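Local coordinates for soluble lytic murein transglycosylase (Pseudomonas aeruginosa, PDB 5OHU), which turns over peptidoglycan as a lytic transglycosylase of the Slt family, cleaving the murein glycan strands both exolytically and endolytically, at residues L100-L103 and R104-D108; W112-F115 and V116-D120; Y146-S149 and E150-L154; D261-S264 and S265-F269. One frame throughout, in Å; residues are numbered along the deposited sequence.

Contact 1: residues L100-L103 and R104-D108; sequences LRWL and RLLAD
Four i to i+4 backbone hydrogen bonds join L100-L103 to R104-D108 and make them consecutive turns of the alpha-helix 95-108, part of the curved all-helical array of the chain, as in other Slt70-like enzymes. The bond from L106 N to W102 O, at 2.8 Å, is the shortest. R104 N reaches L100 O at 3.0 Å.

On one flank the R104 side chain starts anti to its own N (chi1 -165°), then bends at chi3, which brings the guanidinium back over L100. The branch point CG of L100 lies over one face of that group, and L100 CD2 is 3.6 Å from R104 NH2. The polar end is held from outside, since R104 NE forms a salt bridge with E127 of helix 126-138. R101 runs beside R104, pointing the same way, and its CG approaches R104 NH1 at 3.8 Å.

W102 and L106 turn toward helices 79-88 and 112-118, while L103, like L100, packs on L128 of helix 126-138. W102 lies among V82 and L86 and meets Y118 edge-to-face. L106 comes across the indole, and L103 CD2 adds a looser contact to L106 CD1 at 4.3 Å. In the CH-pi interaction, L106 CD1 stands 3.5 Å from the centroid of the six-membered ring of W102, only 2° off the normal.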
loop_
_atom_site.group_PDB
_atom_site.type_symbol
_atom_site.label_atom_id
_atom_site.label_comp_id
_atom_site.label_asym_id
_atom_site.label_seq_id
_atom_site.Cartn_x
_atom_site.Cartn_y
_atom_site.Cartn_z
ATOM N N LEU A 100 20.000 2.720 -16.284
ATOM C CA LEU A 100 20.675 3.410 -15.194
ATOM C C LEU A 100 22.188 3.328 -15.349
ATOM O O LEU A 100 22.888 4.352 -15.335
ATOM C CB LEU A 100 20.241 2.811 -13.856
ATOM C CG LEU A 100 20.994 3.308 -12.634
ATOM C CD1 LEU A 100 20.736 4.779 -12.424
ATOM C CD2 LEU A 100 20.591 2.490 -11.393
ATOM N N ARG A 101 22.701 2.114 -15.532
ATOM C CA ARG A 101 24.142 1.905 -15.648
ATOM C C ARG A 101 24.721 2.596 -16.876
ATOM O O ARG A 101 25.758 3.261 -16.799
ATOM C CB ARG A 101 24.423 0.415 -15.710
ATOM C CG ARG A 101 24.521 -0.188 -14.374
ATOM C CD ARG A 101 24.173 -1.627 -14.432
ATOM N NE ARG A 101 24.017 -2.114 -13.071
ATOM C CZ ARG A 101 23.589 -3.322 -12.757
ATOM N NH1 ARG A 101 23.251 -4.156 -13.725
ATOM N NH2 ARG A 101 23.483 -3.660 -11.481
ATOM N N TRP A 102 24.067 2.444 -18.021
ATOM C CA TRP A 102 24.564 3.079 -19.235
ATOM C C TRP A 102 24.519 4.604 -19.132
ATOM O O TRP A 102 25.516 5.280 -19.414
ATOM C CB TRP A 102 23.767 2.589 -20.428
ATOM C CG TRP A 102 24.324 3.016 -21.704
ATOM C CD1 TRP A 102 25.614 2.902 -22.114
ATOM C CD2 TRP A 102 23.611 3.639 -22.774
ATOM N NE1 TRP A 102 25.754 3.431 -23.373
ATOM C CE2 TRP A 102 24.534 3.880 -23.803
ATOM C CE3 TRP A 102 22.279 4.024 -22.953
ATOM C CZ2 TRP A 102 24.172 4.482 -25.006
ATOM C CZ3 TRP A 102 21.918 4.610 -24.141
ATOM C CH2 TRP A 102 22.859 4.832 -25.156
ATOM N N LEU A 103 23.374 5.167 -18.714
ATOM C CA LEU A 103 23.260 6.626 -18.614
ATOM C C LEU A 103 24.302 7.195 -17.657
ATOM O O LEU A 103 24.834 8.290 -17.882
ATOM C CB LEU A 103 21.844 7.039 -18.180
ATOM C CG LEU A 103 20.693 7.079 -19.219
ATOM C CD1 LEU A 103 20.693 8.354 -20.023
ATOM C CD2 LEU A 103 20.803 5.940 -20.207
ATOM N N ARG A 104 24.613 6.458 -16.593
ATOM C CA ARG A 104 25.710 6.825 -15.700
ATOM C C ARG A 104 27.034 6.917 -16.464
ATOM O O ARG A 104 27.745 7.932 -16.396
ATOM C CB ARG A 104 25.771 5.789 -14.580
ATOM C CG ARG A 104 26.571 6.120 -13.371
ATOM C CD ARG A 104 26.657 4.872 -12.481
ATOM N NE ARG A 104 25.502 4.692 -11.603
ATOM C CZ ARG A 104 24.986 3.506 -11.279
ATOM N NH1 ARG A 104 25.501 2.389 -11.787
ATOM N NH2 ARG A 104 23.952 3.431 -10.451
ATOM N N LEU A 105 27.371 5.871 -17.225
ATOM C CA LEU A 105 28.542 5.942 -18.095
ATOM C C LEU A 105 28.481 7.149 -19.032
ATOM O O LEU A 105 29.464 7.892 -19.166
ATOM C CB LEU A 105 28.679 4.653 -18.899
ATOM C CG LEU A 105 29.066 3.408 -18.089
ATOM C CD1 LEU A 105 29.127 2.195 -19.003
ATOM C CD2 LEU A 105 30.400 3.598 -17.357
ATOM N N LEU A 106 27.342 7.359 -19.702
ATOM C CA LEU A 106 27.271 8.436 -20.691
ATOM C C LEU A 106 27.543 9.785 -20.048
ATOM O O LEU A 106 28.218 10.647 -20.632
ATOM C CB LEU A 106 25.900 8.456 -21.365
ATOM C CG LEU A 106 25.500 7.254 -22.203
ATOM C CD1 LEU A 106 24.059 7.405 -22.610
ATOM C CD2 LEU A 106 26.453 7.123 -23.425
ATOM N N ALA A 107 26.995 9.992 -18.853
ATOM C CA ALA A 107 27.212 11.243 -18.139
ATOM C C ALA A 107 28.665 11.376 -17.701
ATOM O O ALA A 107 29.258 12.451 -17.832
ATOM C CB ALA A 107 26.270 11.319 -16.934
ATOM N N ASP A 108 29.258 10.294 -17.185
ATOM C CA ASP A 108 30.655 10.353 -16.766
ATOM C C ASP A 108 31.582 10.689 -17.933
ATOM O O ASP A 108 32.651 11.264 -17.719
ATOM C CB ASP A 108 31.066 9.040 -16.099
ATOM C CG ASP A 108 30.269 8.750 -14.811
ATOM O OD1 ASP A 108 29.627 9.675 -14.263
ATOM O OD2 ASP A 108 30.292 7.593 -14.338
#

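Contact 2: residues W112-F115 and V116-D120; sequences WKTF and VNYYD
F115 and Y119 leave the same side of the chain one turn apart and point the same way, their ring planes only 5° from parallel. The rings are slid so far along each other, with centroids 5.8 Å apart, that they barely overlap. The nearest approach is from one ring atom to the base of the other side chain, F115 CE1 to Y119 CB at 3.9 Å. Both side chains have CG anti to the backbone N (chi1 179° for F115 and 166° for Y119), which, with the one-turn spacing, gives them a similar heading. A face of the F115 ring is covered near its rim by W112 CZ3. The Y119 ring stacks on Y132, and its hydroxyl is hydrogen-bonded to D129, so its far end is held by helix 126-138.

Y118 departs in another direction. The edge of its ring meets the carbonyl of T114 in plane, with Y118 CD2 3.4 Å from T114 O. V116 lies back along the preceding turn, its CG2 3.5 Å from both W112 O and K113 O.

The backbone is regular at first, V116 N bonding to W112 O at 3.0 Å. The pattern then becomes mixed: Y118 N bonds to F115 O at 3.0 Å and only weakly to T114 O, and F115 O also takes a weak bond from Y119 N. Such mixed i+3 and i+4 bonding is common where an alpha-helix ends, here the short helix 112-118 packed between helices 95-108 and 126-138.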
loop_
_atom_site.group_PDB
_atom_site.type_symbol
_atom_site.label_atom_id
_atom_site.label_comp_id
_atom_site.label_asym_id
_atom_site.label_seq_id
_atom_site.Cartn_x
_atom_site.Cartn_y
_atom_site.Cartn_z
ATOM N N TRP A 112 26.622 13.904 -23.380
ATOM C CA TRP A 112 25.365 14.499 -22.935
ATOM C C TRP A 112 24.269 14.390 -23.982
ATOM O O TRP A 112 23.099 14.273 -23.617
ATOM C CB TRP A 112 25.562 15.959 -22.533
ATOM C CG TRP A 112 26.296 16.076 -21.231
ATOM C CD1 TRP A 112 27.560 16.544 -21.046
ATOM C CD2 TRP A 112 25.828 15.660 -19.936
ATOM N NE1 TRP A 112 27.906 16.463 -19.718
ATOM C CE2 TRP A 112 26.863 15.924 -19.014
ATOM C CE3 TRP A 112 24.632 15.106 -19.467
ATOM C CZ2 TRP A 112 26.738 15.659 -17.649
ATOM C CZ3 TRP A 112 24.511 14.830 -18.109
ATOM C CH2 TRP A 112 25.554 15.115 -17.213
ATOM N N LYS A 113 24.620 14.394 -25.270
ATOM C CA LYS A 113 23.599 14.279 -26.306
ATOM C C LYS A 113 22.920 12.916 -26.270
ATOM O O LYS A 113 21.699 12.818 -26.448
ATOM C CB LYS A 113 24.205 14.536 -27.686
ATOM C CG LYS A 113 24.549 15.993 -27.961
ATOM C CD LYS A 113 25.064 16.172 -29.389
ATOM C CE LYS A 113 25.232 17.638 -29.768
ATOM N NZ LYS A 113 26.568 18.171 -29.376
ATOM N N THR A 114 23.692 11.859 -26.043
ATOM C CA THR A 114 23.123 10.523 -25.921
ATOM C C THR A 114 22.395 10.349 -24.591
ATOM O O THR A 114 21.363 9.678 -24.528
ATOM C CB THR A 114 24.231 9.480 -26.065
ATOM O OG1 THR A 114 25.009 9.773 -27.234
ATOM C CG2 THR A 114 23.640 8.091 -26.179
ATOM N N PHE A 115 22.928 10.935 -23.521
ATOM C CA PHE A 115 22.243 10.895 -22.233
ATOM C C PHE A 115 20.823 11.444 -22.345
ATOM O O PHE A 115 19.864 10.775 -21.947
ATOM C CB PHE A 115 23.033 11.673 -21.185
ATOM C CG PHE A 115 22.380 11.700 -19.828
ATOM C CD1 PHE A 115 21.484 12.700 -19.492
ATOM C CD2 PHE A 115 22.692 10.744 -18.876
ATOM C CE1 PHE A 115 20.871 12.725 -18.238
ATOM C CE2 PHE A 115 22.096 10.755 -17.630
ATOM C CZ PHE A 115 21.189 11.757 -17.299
ATOM N N VAL A 116 20.664 12.659 -22.890
ATOM C CA VAL A 116 19.322 13.231 -22.900
ATOM C C VAL A 116 18.415 12.526 -23.884
ATOM O O VAL A 116 17.194 12.571 -23.719
ATOM C CB VAL A 116 19.272 14.752 -23.170
ATOM C CG1 VAL A 116 19.886 15.522 -22.021
ATOM C CG2 VAL A 116 19.872 15.143 -24.537
ATOM N N ASN A 117 18.957 11.868 -24.900
ATOM C CA ASN A 117 18.074 11.124 -25.785
ATOM C C ASN A 117 17.410 9.972 -25.044
ATOM O O ASN A 117 16.315 9.546 -25.416
ATOM C CB ASN A 117 18.842 10.590 -26.997
ATOM C CG ASN A 117 19.109 11.653 -28.039
ATOM O OD1 ASN A 117 18.586 12.767 -27.955
ATOM N ND2 ASN A 117 19.910 11.307 -29.048
ATOM N N TYR A 118 18.059 9.452 -24.008
ATOM C CA TYR A 118 17.570 8.267 -23.324
ATOM C C TYR A 118 17.173 8.477 -21.878
ATOM O O TYR A 118 16.625 7.543 -21.280
ATOM C CB TYR A 118 18.615 7.142 -23.395
ATOM C CG TYR A 118 18.637 6.560 -24.773
ATOM C CD1 TYR A 118 17.755 5.559 -25.132
ATOM C CD2 TYR A 118 19.483 7.075 -25.738
ATOM C CE1 TYR A 118 17.749 5.054 -26.404
ATOM C CE2 TYR A 118 19.481 6.581 -27.009
ATOM C CZ TYR A 118 18.620 5.561 -27.336
ATOM O OH TYR A 118 18.617 5.066 -28.613
ATOM N N TYR A 119 17.402 9.661 -21.307
ATOM C CA TYR A 119 16.979 9.917 -19.938
ATOM C C TYR A 119 15.458 9.886 -19.826
ATOM O O TYR A 119 14.763 10.653 -20.494
ATOM C CB TYR A 119 17.508 11.261 -19.452
ATOM C CG TYR A 119 16.825 11.703 -18.189
ATOM C CD1 TYR A 119 16.950 10.967 -17.026
ATOM C CD2 TYR A 119 16.022 12.831 -18.166
ATOM C CE1 TYR A 119 16.301 11.341 -15.875
ATOM C CE2 TYR A 119 15.370 13.220 -17.006
ATOM C CZ TYR A 119 15.513 12.475 -15.867
ATOM O OH TYR A 119 14.877 12.858 -14.699
ATOM N N ASP A 120 14.953 9.029 -18.945
ATOM C CA ASP A 120 13.519 8.876 -18.698
ATOM C C ASP A 120 13.183 9.246 -17.262
ATOM O O ASP A 120 13.482 8.461 -16.344
ATOM C CB ASP A 120 13.073 7.438 -18.959
ATOM C CG ASP A 120 11.545 7.285 -18.945
ATOM O OD1 ASP A 120 10.836 8.249 -18.566
ATOM O OD2 ASP A 120 11.054 6.226 -19.373
#

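Contact 3: residues Y146-S149 and E150-L154; sequences YATS and ERLWL
T148 and L152 touch through their methyl groups, T148 CG2 lying 3.6 Å from L152 CD1, with the two side chains alongside each other and pointing the same way. The threonine methyl is anti to the backbone N and the hydroxyl lies beside it (chi1 -56°); T148 therefore turns its carbon toward the next turn and its oxygen back along the helix. There T148 OG1 is hydrogen-bonded to E144 O and to Q136 NE2 of helix 126-138. L152 CD1 also rests 3.4 Å from T148 O, the carbonyl that accepts L152 N at 3.0 Å.

R151 folds back beside this pair. Its chain is bent at chi3 (66°), which brings one guanidinium face, near its rim, against L152 CG. A water accepts from R151 NE at 3.0 Å and donates weakly to A147 O, linking the arginine to the carbonyl that already receives R151 N.

These are successive turns near the C-terminal end of helix 142-153, which packs between helices 126-138 and 161-172 in the helical array. Along the backbone, E150 N binds Y146 O at 2.9 Å, and W153 N reaches S149 O at 2.7 Å but with its N-H bent to 132°.

Farther out, S149 OG is satisfied by G145 O, one turn back, and the serine packs on L166 and W170 of helix 161-172. The indole of W153 swings away from T148: its NE1 bonds to K180 O, R184 makes a cation-pi interaction with it, and F167 meets it edge-to-face.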
loop_
_atom_site.group_PDB
_atom_site.type_symbol
_atom_site.label_atom_id
_atom_site.label_comp_id
_atom_site.label_asym_id
_atom_site.label_seq_id
_atom_site.Cartn_x
_atom_site.Cartn_y
_atom_site.Cartn_z
ATOM N N TYR A 146 17.789 25.016 -11.958
ATOM C CA TYR A 146 17.501 25.465 -10.600
ATOM C C TYR A 146 16.240 24.793 -10.069
ATOM O O TYR A 146 16.215 24.292 -8.938
ATOM C CB TYR A 146 17.369 26.992 -10.560
ATOM C CG TYR A 146 18.657 27.764 -10.839
ATOM C CD1 TYR A 146 19.849 27.107 -11.102
ATOM C CD2 TYR A 146 18.677 29.152 -10.815
ATOM C CE1 TYR A 146 21.012 27.801 -11.345
ATOM C CE2 TYR A 146 19.838 29.858 -11.057
ATOM C CZ TYR A 146 21.006 29.175 -11.325
ATOM O OH TYR A 146 22.179 29.859 -11.573
ATOM N N ALA A 147 15.189 24.732 -10.881
ATOM C CA ALA A 147 13.975 24.089 -10.401
ATOM C C ALA A 147 14.182 22.598 -10.176
ATOM O O ALA A 147 13.548 22.012 -9.294
ATOM C CB ALA A 147 12.827 24.322 -11.374
ATOM N N THR A 148 15.054 21.958 -10.954
ATOM C CA THR A 148 15.339 20.552 -10.696
ATOM C C THR A 148 16.133 20.386 -9.407
ATOM O O THR A 148 15.843 19.492 -8.603
ATOM C CB THR A 148 16.101 19.940 -11.872
ATOM O OG1 THR A 148 15.352 20.132 -13.076
ATOM C CG2 THR A 148 16.329 18.441 -11.646
ATOM N N SER A 149 17.141 21.237 -9.201
ATOM C CA SER A 149 17.929 21.195 -7.975
ATOM C C SER A 149 17.048 21.346 -6.740
ATOM O O SER A 149 17.132 20.547 -5.800
ATOM C CB SER A 149 18.990 22.299 -7.997
ATOM O OG SER A 149 19.835 22.177 -9.114
ATOM N N GLU A 150 16.203 22.378 -6.719
ATOM C CA GLU A 150 15.402 22.650 -5.530
ATOM C C GLU A 150 14.465 21.494 -5.225
ATOM O O GLU A 150 14.348 21.070 -4.070
ATOM C CB GLU A 150 14.617 23.945 -5.711
ATOM C CG GLU A 150 13.907 24.411 -4.459
ATOM C CD GLU A 150 13.605 25.890 -4.495
ATOM O OE1 GLU A 150 14.499 26.674 -4.882
ATOM O OE2 GLU A 150 12.472 26.270 -4.141
ATOM N N ARG A 151 13.810 20.953 -6.253
ATOM C CA ARG A 151 12.909 19.820 -6.049
ATOM C C ARG A 151 13.652 18.605 -5.494
ATOM O O ARG A 151 13.144 17.898 -4.616
ATOM C CB ARG A 151 12.214 19.469 -7.366
ATOM C CG ARG A 151 11.253 18.292 -7.271
ATOM C CD ARG A 151 10.711 17.883 -8.642
ATOM N NE ARG A 151 11.749 17.352 -9.531
ATOM C CZ ARG A 151 12.110 16.069 -9.594
ATOM N NH1 ARG A 151 11.526 15.162 -8.815
ATOM N NH2 ARG A 151 13.062 15.690 -10.442
ATOM N N LEU A 152 14.840 18.322 -6.014
ATOM C CA LEU A 152 15.611 17.220 -5.460
ATOM C C LEU A 152 16.232 17.583 -4.124
ATOM O O LEU A 152 16.561 16.682 -3.344
ATOM C CB LEU A 152 16.704 16.782 -6.438
ATOM C CG LEU A 152 16.093 16.107 -7.663
ATOM C CD1 LEU A 152 17.019 16.267 -8.873
ATOM C CD2 LEU A 152 15.834 14.657 -7.347
ATOM N N TRP A 153 16.416 18.879 -3.860
ATOM C CA TRP A 153 17.011 19.307 -2.605
ATOM C C TRP A 153 15.992 19.246 -1.476
ATOM O O TRP A 153 16.341 18.883 -0.346
ATOM C CB TRP A 153 17.583 20.725 -2.744
ATOM C CG TRP A 153 17.965 21.337 -1.426
ATOM C CD1 TRP A 153 17.209 22.181 -0.653
ATOM C CD2 TRP A 153 19.194 21.137 -0.717
ATOM N NE1 TRP A 153 17.893 22.516 0.486
ATOM C CE2 TRP A 153 19.114 21.888 0.477
ATOM C CE3 TRP A 153 20.352 20.386 -0.973
ATOM C CZ2 TRP A 153 20.137 21.902 1.419
ATOM C CZ3 TRP A 153 21.367 20.398 -0.047
ATOM C CH2 TRP A 153 21.259 21.158 1.139
ATOM N N LEU A 154 14.722 19.557 -1.770
ATOM C CA LEU A 154 13.690 19.647 -0.730
ATOM C C LEU A 154 13.135 18.257 -0.437
ATOM O O LEU A 154 11.982 17.926 -0.720
ATOM C CB LEU A 154 12.591 20.616 -1.140
ATOM C CG LEU A 154 13.057 22.052 -0.893
ATOM C CD1 LEU A 154 12.063 23.082 -1.433
ATOM C CD2 LEU A 154 13.336 22.237 0.591
HETATM O O HOH W 1 11.671 19.829 -11.231
#

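Contact 4: residues D261-S264 and S265-F269; sequences DYYS and SALPF
Y263 reaches forward along the chain to L267 and F269, and its stem, ring and hydroxyl have different partners. CB comes first: it lies 3.9 Å from F269 CE2, at the start of the stem. From there CG stands beside the backbone N (chi1 -78°), which sends the ring alongside L267, the two side chains heading the same way. On the ring, Y263 CD1 meets L267 CD1 at 3.6 Å, and CE1 follows the same methyl more loosely. Y262 CD1 sits over one ring face, near the rim. At the tip, Y263 OH is hydrogen-bonded to L224 O, so the phenol spans from its own helix to a separate loop.

The F269 ring folds back against the backbone that carries Y263. Its edge is directed in plane at Y263 C and S264 CA, and F269 CE2 is 3.4 Å from Y263 O. L267 CB covers part of one face of this ring, and V241 of helix 235-251 touches Y263, L267 and F269 alike.

The same carbonyl governs the turn. Y263 O accepts A266 N at 3.0 Å from well above its plane, and L267 N gives it a second, weak bond. To one side, A266 CB approaches Y262 CE1 at 4.4 Å. Beyond L267, F269 N is bonded to L267 O at 2.8 Å. The turn closed on Y263 O and the inverse gamma turn centred on P268 together form the connection between helices 253-263 and 271-287.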
loop_
_atom_site.group_PDB
_atom_site.type_symbol
_atom_site.label_atom_id
_atom_site.label_comp_id
_atom_site.label_asym_id
_atom_site.label_seq_id
_atom_site.Cartn_x
_atom_site.Cartn_y
_atom_site.Cartn_z
ATOM N N ASP A 261 -3.201 25.404 22.266
ATOM C CA ASP A 261 -4.021 26.456 22.854
ATOM C C ASP A 261 -3.155 27.498 23.547
ATOM O O ASP A 261 -3.512 28.680 23.575
ATOM C CB ASP A 261 -5.053 25.849 23.818
ATOM C CG ASP A 261 -6.121 25.045 23.087
ATOM O OD1 ASP A 261 -6.261 25.233 21.855
ATOM O OD2 ASP A 261 -6.818 24.229 23.732
ATOM N N TYR A 262 -2.010 27.090 24.095
ATOM C CA TYR A 262 -1.074 28.069 24.634
ATOM C C TYR A 262 -0.310 28.791 23.525
ATOM O O TYR A 262 -0.167 30.015 23.560
ATOM C CB TYR A 262 -0.080 27.397 25.583
ATOM C CG TYR A 262 0.891 28.391 26.174
ATOM C CD1 TYR A 262 2.052 28.765 25.479
ATOM C CD2 TYR A 262 0.670 28.933 27.444
ATOM C CE1 TYR A 262 2.931 29.690 26.007
ATOM C CE2 TYR A 262 1.551 29.838 27.995
ATOM C CZ TYR A 262 2.679 30.211 27.265
ATOM O OH TYR A 262 3.553 31.113 27.803
ATOM N N TYR A 263 0.234 28.042 22.556
ATOM C CA TYR A 263 1.187 28.618 21.606
ATOM C C TYR A 263 0.516 29.457 20.526
ATOM O O TYR A 263 1.181 30.320 19.938
ATOM C CB TYR A 263 2.014 27.511 20.930
ATOM C CG TYR A 263 3.123 26.960 21.805
ATOM C CD1 TYR A 263 4.163 27.776 22.228
ATOM C CD2 TYR A 263 3.108 25.637 22.225
ATOM C CE1 TYR A 263 5.174 27.283 23.029
ATOM C CE2 TYR A 263 4.112 25.128 23.047
ATOM C CZ TYR A 263 5.144 25.956 23.435
ATOM O OH TYR A 263 6.142 25.479 24.238
ATOM N N SER A 264 -0.767 29.213 20.246
ATOM C CA SER A 264 -1.420 29.863 19.113
ATOM C C SER A 264 -1.294 31.383 19.186
ATOM O O SER A 264 -1.030 32.037 18.174
ATOM C CB SER A 264 -2.887 29.441 19.049
ATOM O OG SER A 264 -3.472 29.862 17.830
ATOM N N SER A 265 -1.435 31.956 20.375
ATOM C CA SER A 265 -1.396 33.400 20.555
ATOM C C SER A 265 -0.008 33.919 20.899
ATOM O O SER A 265 0.174 35.136 21.016
ATOM C CB SER A 265 -2.373 33.824 21.657
ATOM O OG SER A 265 -1.803 33.620 22.941
ATOM N N ALA A 266 0.970 33.039 21.069
ATOM C CA ALA A 266 2.293 33.463 21.476
ATOM C C ALA A 266 3.308 33.474 20.340
ATOM O O ALA A 266 4.362 34.098 20.491
ATOM C CB ALA A 266 2.804 32.566 22.617
ATOM N N LEU A 267 3.023 32.818 19.213
ATOM C CA LEU A 267 4.020 32.582 18.179
ATOM C C LEU A 267 3.427 32.857 16.804
ATOM O O LEU A 267 2.256 32.543 16.561
ATOM C CB LEU A 267 4.540 31.143 18.235
ATOM C CG LEU A 267 5.341 30.804 19.490
ATOM C CD1 LEU A 267 5.832 29.361 19.443
ATOM C CD2 LEU A 267 6.506 31.774 19.642
ATOM N N PRO A 268 4.137 33.378 15.971
ATOM C CA PRO A 268 3.594 33.793 14.662
ATOM C C PRO A 268 3.498 32.642 13.668
ATOM O O PRO A 268 4.183 32.593 12.642
ATOM C CB PRO A 268 4.604 34.853 14.218
ATOM C CG PRO A 268 5.910 34.307 14.751
ATOM C CD PRO A 268 5.544 33.790 16.132
ATOM N N PHE A 269 2.630 31.683 13.967
ATOM C CA PHE A 269 2.350 30.623 13.011
ATOM C C PHE A 269 1.772 31.213 11.736
ATOM O O PHE A 269 0.917 32.096 11.782
ATOM C CB PHE A 269 1.341 29.627 13.590
ATOM C CG PHE A 269 1.829 28.884 14.783
ATOM C CD1 PHE A 269 2.834 27.944 14.665
ATOM C CD2 PHE A 269 1.245 29.088 16.021
ATOM C CE1 PHE A 269 3.273 27.236 15.770
ATOM C CE2 PHE A 269 1.681 28.388 17.135
ATOM C CZ PHE A 269 2.693 27.458 17.008
#

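Overall arrangement
From the N terminus the four contacts follow in series; each lies within one continuous stretch, so none encloses or crosses another. Contact 1 belongs to helix 95-108, and a short turn leads to contact 2 on helix 112-118. These two touch directly: W102 and L106 pack on T114, and L103 CD1 lies 3.2 Å from F115 O. Helix 126-138 borders both and also flanks contact 3 on helix 142-153, whose centre is about 20 Å from that of contact 2, with nearest atoms about 5 Å apart. Contact 4 closes the turn after helix 253-263, farther along the helical array, its centre about 32 Å from that of contact 3.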